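Local coordinates for aromatic-amino-acid aminotransferase (Burkholderia pseudomallei, PDB 4F4E), which probably transfers amino groups between aromatic amino acids such as tyrosine and 2-oxoglutarate, working as a homodimer with covalently bound pyridoxal 5'-phosphate, at residues 222-227 with 257-262; 136-141 with 163-168. All coordinates share one frame; numbering follows the deposited sequence. Where two conformers were deposited one is given.

Contact 1: 222-227 with 257-262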
loop_
_atom_site.group_PDB
_atom_site.type_symbol
_atom_site.label_atom_id
_atom_site.label_comp_id
_atom_site.label_asym_id
_atom_site.label_seq_id
_atom_site.Cartn_x
_atom_site.Cartn_y
_atom_site.Cartn_z
ATOM N N GLU A 222 2.937 -2.389 33.742
ATOM C CA GLU A 222 2.262 -1.860 34.945
ATOM C C GLU A 222 2.066 -0.341 34.864
ATOM O O GLU A 222 0.981 0.177 35.212
ATOM C CB GLU A 222 2.995 -2.248 36.236
ATOM C CG GLU A 222 2.287 -1.780 37.511
ATOM C CD GLU A 222 2.696 -0.364 37.998
ATOM O OE1 GLU A 222 3.843 0.072 37.733
ATOM O OE2 GLU A 222 1.869 0.309 38.678
ATOM N N VAL A 223 3.076 0.380 34.377
ATOM C CA VAL A 223 2.955 1.842 34.220
ATOM C C VAL A 223 1.983 2.240 33.123
ATOM O O VAL A 223 1.155 3.110 33.331
ATOM C CB VAL A 223 4.324 2.538 34.015
ATOM C CG1 VAL A 223 4.139 4.036 33.856
ATOM C CG2 VAL A 223 5.206 2.255 35.218
ATOM N N VAL A 224 2.062 1.579 31.959
ATOM C CA VAL A 224 1.109 1.837 30.879
ATOM C C VAL A 224 -0.316 1.618 31.393
ATOM O O VAL A 224 -1.208 2.399 31.104
ATOM C CB VAL A 224 1.405 0.952 29.655
ATOM C CG1 VAL A 224 0.212 0.934 28.678
ATOM C CG2 VAL A 224 2.672 1.393 28.951
ATOM N N LYS A 225 -0.528 0.547 32.140
ATOM C CA LYS A 225 -1.862 0.274 32.679
ATOM C C LYS A 225 -2.283 1.359 33.669
ATOM O O LYS A 225 -3.358 1.958 33.516
ATOM C CB LYS A 225 -1.963 -1.126 33.305
ATOM C CG LYS A 225 -3.399 -1.476 33.732
ATOM C CD LYS A 225 -3.769 -2.943 33.486
ATOM C CE LYS A 225 -5.215 -3.286 33.874
ATOM N NZ LYS A 225 -6.116 -3.514 32.719
ATOM N N ALA A 226 -1.443 1.617 34.674
ATOM C CA ALA A 226 -1.751 2.592 35.711
ATOM C C ALA A 226 -2.004 4.008 35.158
ATOM O O ALA A 226 -2.904 4.736 35.669
ATOM C CB ALA A 226 -0.682 2.602 36.796
ATOM N N ARG A 227 -1.261 4.388 34.123
ATOM C CA ARG A 227 -1.377 5.727 33.568
ATOM C C ARG A 227 -2.272 5.836 32.341
ATOM O O ARG A 227 -2.469 6.912 31.797
ATOM C CB ARG A 227 0.003 6.291 33.350
ATOM C CG ARG A 227 0.674 6.560 34.700
ATOM C CD ARG A 227 2.003 7.226 34.530
ATOM N NE ARG A 227 1.831 8.606 34.109
ATOM C CZ ARG A 227 1.416 9.597 34.898
ATOM N NH1 ARG A 227 1.109 9.399 36.173
ATOM N NH2 ARG A 227 1.335 10.817 34.407
ATOM N N ALA A 257 -2.606 -8.352 30.283
ATOM C CA ALA A 257 -2.981 -7.234 31.163
ATOM C C ALA A 257 -4.337 -6.579 30.914
ATOM O O ALA A 257 -4.674 -5.610 31.597
ATOM C CB ALA A 257 -1.874 -6.157 31.149
ATOM N N ASN A 258 -5.126 -7.077 29.968
ATOM C CA ASN A 258 -6.448 -6.485 29.698
ATOM C C ASN A 258 -6.388 -4.987 29.396
ATOM O O ASN A 258 -7.045 -4.141 30.061
ATOM C CB ASN A 258 -7.422 -6.791 30.834
ATOM C CG ASN A 258 -8.082 -8.148 30.660
ATOM O OD1 ASN A 258 -8.178 -8.670 29.545
ATOM N ND2 ASN A 258 -8.539 -8.727 31.763
ATOM N N LEU A 259 -5.528 -4.704 28.426
ATOM C CA LEU A 259 -5.288 -3.389 27.889
ATOM C C LEU A 259 -5.751 -3.359 26.440
ATOM O O LEU A 259 -5.785 -4.393 25.776
ATOM C CB LEU A 259 -3.767 -3.102 27.918
ATOM C CG LEU A 259 -3.145 -2.999 29.308
ATOM C CD1 LEU A 259 -1.650 -2.740 29.239
ATOM C CD2 LEU A 259 -3.835 -1.890 30.083
ATOM N N ASN A 260 -6.116 -2.175 25.957
ATOM C CA ASN A 260 -6.221 -1.965 24.540
ATOM C C ASN A 260 -4.796 -1.746 24.034
ATOM O O ASN A 260 -4.061 -0.889 24.596
ATOM C CB ASN A 260 -7.108 -0.793 24.249
ATOM C CG ASN A 260 -8.538 -1.025 24.750
ATOM O OD1 ASN A 260 -9.085 -0.190 25.427
ATOM N ND2 ASN A 260 -9.116 -2.187 24.447
ATOM N N VAL A 261 -4.381 -2.570 23.078
ATOM C CA VAL A 261 -2.995 -2.641 22.632
ATOM C C VAL A 261 -3.034 -2.596 21.122
ATOM O O VAL A 261 -3.867 -3.269 20.507
ATOM C CB VAL A 261 -2.299 -3.971 23.050
ATOM C CG1 VAL A 261 -0.822 -3.971 22.635
ATOM C CG2 VAL A 261 -2.430 -4.240 24.549
ATOM N N PHE A 262 -2.171 -1.790 20.524
ATOM C CA PHE A 262 -1.934 -1.800 19.081
ATOM C C PHE A 262 -0.649 -2.563 18.813
ATOM O O PHE A 262 0.306 -2.427 19.586
ATOM C CB PHE A 262 -1.798 -0.375 18.548
ATOM C CG PHE A 262 -3.106 0.365 18.440
ATOM C CD1 PHE A 262 -3.804 0.713 19.558
ATOM C CD2 PHE A 262 -3.584 0.752 17.217
ATOM C CE1 PHE A 262 -4.980 1.404 19.477
ATOM C CE2 PHE A 262 -4.764 1.436 17.117
ATOM C CZ PHE A 262 -5.464 1.773 18.247
#
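The aliphatic part of Lys225 lies across one methyl of Leu259: CD2 of the leucine sits 3.6 Å from CD of the lysine, and CB and CG of the same lysine are close to that methyl too. The other leucine branch turns to the preceding helix residue, where CD1 of Leu259 comes within 4.2 Å of CG1 of Val224. Leucine suits this place because its forked end can serve two successive helix residues at once. Lys225 leaves the helix with CG anti to the backbone N (chi1 -174°), then bends at chi2 and again at chi4. These bends carry its ammonium group, in the conformer described, past the leucine to a point just past the C-terminal end of helix 249-256. There NZ of Lys225 gives a hydrogen bond of 2.8 Å to Ala257 O, meeting the carbonyl almost head-on (163°), and it lies 2.9 Å from Asn258 O.

Asn258 has left helical geometry with positive phi, a conformation that asparagine tolerates well, and its OD1 is bonded to Arg117. The chain then runs into strand 261-266. Helix 249-256 is the crossover between the parallel neighbours 230-235 and 261-266 of the large-domain sheet, and helix 214-227 leads into the first of them, so the contact joins consecutive helices of the alpha/beta domain. Phe254 touches both Val224 and Leu259.

A long lysine suits this exposed margin: its methylenes cover apolar leucine while, in this conformer, its charge lies by C-terminal helix carbonyls that would probably stabilise it; a second conformer makes that grip provisional.

Contact 2: 136-141 with 163-168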
loop_
_atom_site.group_PDB
_atom_site.type_symbol
_atom_site.label_atom_id
_atom_site.label_comp_id
_atom_site.label_asym_id
_atom_site.label_seq_id
_atom_site.Cartn_x
_atom_site.Cartn_y
_atom_site.Cartn_z
ATOM N N PHE A 136 -6.005 5.866 12.426
ATOM C CA PHE A 136 -7.161 5.569 13.265
ATOM C C PHE A 136 -7.010 6.240 14.633
ATOM O O PHE A 136 -7.965 6.838 15.150
ATOM C CB PHE A 136 -7.307 4.054 13.422
ATOM C CG PHE A 136 -8.393 3.621 14.358
ATOM C CD1 PHE A 136 -9.711 4.039 14.191
ATOM C CD2 PHE A 136 -8.108 2.753 15.400
ATOM C CE1 PHE A 136 -10.714 3.616 15.056
ATOM C CE2 PHE A 136 -9.110 2.311 16.258
ATOM C CZ PHE A 136 -10.408 2.746 16.092
ATOM N N LEU A 137 -5.819 6.143 15.223
ATOM C CA LEU A 137 -5.578 6.809 16.515
ATOM C C LEU A 137 -5.859 8.312 16.464
ATOM O O LEU A 137 -6.401 8.875 17.410
ATOM C CB LEU A 137 -4.176 6.502 17.033
ATOM C CG LEU A 137 -4.091 5.160 17.795
ATOM C CD1 LEU A 137 -2.678 4.626 17.826
ATOM C CD2 LEU A 137 -4.675 5.278 19.243
ATOM N N ARG A 138 -5.514 8.940 15.347
ATOM C CA ARG A 138 -5.726 10.351 15.162
ATOM C C ARG A 138 -7.208 10.716 15.208
ATOM O O ARG A 138 -7.571 11.727 15.776
ATOM C CB ARG A 138 -5.060 10.809 13.880
ATOM C CG ARG A 138 -5.323 12.247 13.465
ATOM C CD ARG A 138 -4.342 13.206 14.066
ATOM N NE ARG A 138 -4.437 14.491 13.353
ATOM C CZ ARG A 138 -4.005 15.647 13.840
ATOM N NH1 ARG A 138 -3.442 15.707 15.048
ATOM N NH2 ARG A 138 -4.135 16.745 13.108
ATOM N N THR A 139 -8.074 9.875 14.665
ATOM C CA THR A 139 -9.507 10.097 14.762
ATOM C C THR A 139 -10.023 9.955 16.178
ATOM O O THR A 139 -11.013 10.613 16.530
ATOM C CB THR A 139 -10.354 9.116 13.902
ATOM O OG1 THR A 139 -10.495 7.822 14.568
ATOM C CG2 THR A 139 -9.778 8.993 12.523
ATOM N N LEU A 140 -9.398 9.100 16.988
ATOM C CA LEU A 140 -9.825 8.867 18.360
ATOM C C LEU A 140 -9.488 10.019 19.281
ATOM O O LEU A 140 -10.289 10.405 20.118
ATOM C CB LEU A 140 -9.153 7.618 18.940
ATOM C CG LEU A 140 -9.502 6.242 18.438
ATOM C CD1 LEU A 140 -8.678 5.207 19.213
ATOM C CD2 LEU A 140 -10.994 6.002 18.615
ATOM N N ASN A 141 -8.289 10.554 19.158
ATOM C CA ASN A 141 -7.874 11.641 20.021
ATOM C C ASN A 141 -6.722 12.340 19.371
ATOM O O ASN A 141 -5.561 11.940 19.540
ATOM C CB ASN A 141 -7.508 11.147 21.425
ATOM C CG ASN A 141 -7.016 12.274 22.334
ATOM O OD1 ASN A 141 -7.012 13.439 21.945
ATOM N ND2 ASN A 141 -6.579 11.922 23.539
ATOM N N ALA A 163 1.319 11.762 10.318
ATOM C CA ALA A 163 -0.051 11.380 10.660
ATOM C C ALA A 163 -0.747 12.457 11.554
ATOM O O ALA A 163 -1.924 12.321 11.859
ATOM C CB ALA A 163 -0.070 10.007 11.329
ATOM N N GLY A 164 -0.017 13.482 11.964
ATOM C CA GLY A 164 -0.582 14.624 12.708
ATOM C C GLY A 164 -0.178 14.764 14.166
ATOM O O GLY A 164 -0.649 15.686 14.849
ATOM N N PHE A 165 0.670 13.885 14.664
ATOM C CA PHE A 165 1.011 13.833 16.099
ATOM C C PHE A 165 2.296 14.571 16.437
ATOM O O PHE A 165 3.251 14.563 15.686
ATOM C CB PHE A 165 1.221 12.363 16.530
ATOM C CG PHE A 165 -0.006 11.497 16.412
ATOM C CD1 PHE A 165 -0.957 11.511 17.416
ATOM C CD2 PHE A 165 -0.181 10.637 15.339
ATOM C CE1 PHE A 165 -2.099 10.717 17.353
ATOM C CE2 PHE A 165 -1.317 9.837 15.255
ATOM C CZ PHE A 165 -2.276 9.879 16.271
ATOM N N GLU A 166 2.348 15.190 17.613
ATOM C CA GLU A 166 3.610 15.654 18.167
ATOM C C GLU A 166 4.329 14.422 18.717
ATOM O O GLU A 166 3.721 13.626 19.437
ATOM C CB GLU A 166 3.338 16.659 19.300
ATOM C CG GLU A 166 4.588 17.091 20.054
ATOM C CD GLU A 166 4.296 17.960 21.272
ATOM O OE1 GLU A 166 3.177 18.510 21.349
ATOM O OE2 GLU A 166 5.208 18.053 22.146
ATOM N N VAL A 167 5.619 14.278 18.406
ATOM C CA VAL A 167 6.404 13.110 18.827
ATOM C C VAL A 167 7.447 13.558 19.855
ATOM O O VAL A 167 8.136 14.546 19.666
ATOM C CB VAL A 167 7.073 12.426 17.617
ATOM C CG1 VAL A 167 7.905 11.207 18.074
ATOM C CG2 VAL A 167 6.010 12.030 16.569
ATOM N N VAL A 168 7.551 12.805 20.944
ATOM C CA VAL A 168 8.544 13.040 21.951
ATOM C C VAL A 168 9.301 11.723 22.108
ATOM O O VAL A 168 8.838 10.687 21.602
ATOM C CB VAL A 168 7.928 13.423 23.303
ATOM C CG1 VAL A 168 7.135 14.745 23.247
ATOM C CG2 VAL A 168 7.064 12.308 23.875
#
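Arg138 turns one face of its guanidinium group to Gly164, whose CA stands 3.7 Å above the guanidinium plane and over its centre. The side chain starts with CG anti to the backbone N (chi1 173°) and folds sharply at chi2 (88°), which brings the rest of the chain along Ala163 and Gly164; CD of Arg138 passes 3.4 Å from Ala163 O. NH1 of Arg138 comes to 2.8 Å from Gly164 O, but the angle is too poor for a hydrogen bond, so the guanidinium face meets the glycine in van der Waals contact.

The glycine closes helix 154-162 in a Schellman motif. Its positive phi (111°) itself calls for glycine, since a CB would press on the preceding carbonyl O, and the missing side chain also leaves room for the guanidinium. That helix is the crossover between strands 146-150 and 167-174, parallel neighbours in the sheet of the large domain, and the turn meets the C-terminal part of helix 125-140, which precedes the first of them.

Phe165, the next residue, drives its ring inward with CZ leading. CZ of Phe165 reaches 3.5 Å from Arg138 N and 3.9 Å from CB of Leu137, whose carbonyl carbon lies at the ring edge, in plane, while CD of Arg138 is over a face. A flat, wholly apolar side chain suits this buried place between helix and sheet, where Phe165 and Leu137 both also touch Ile197. Pointing away from this turn, Thr139 folds back so that OG1 gives Phe136 O a 2.8 Å hydrogen bond on a lone pair, beside the helical bond from Leu140 N.

Contact 1 is a surface contact and contact 2 is partly buried, and their chemistry follows. In 222-227 with 257-262 a charged lysine end bonds a backbone carbonyl at the margin; in 136-141 with 163-168 an arginine turns its guanidinium face to a glycine CA and a phenylalanine ring packs on the buried side. Each sets a helix against the positive-phi turn that leads from another helix into a strand of the same mixed sheet. Their centres are about 18 Å apart, yet they meet directly: Phe262 CZ packs 3.7 Å from Leu137 CG, and its ring also touches Phe136. Beside this junction, Phe262 packs on Leu24 and Phe136 on Phe25 of the second subunit.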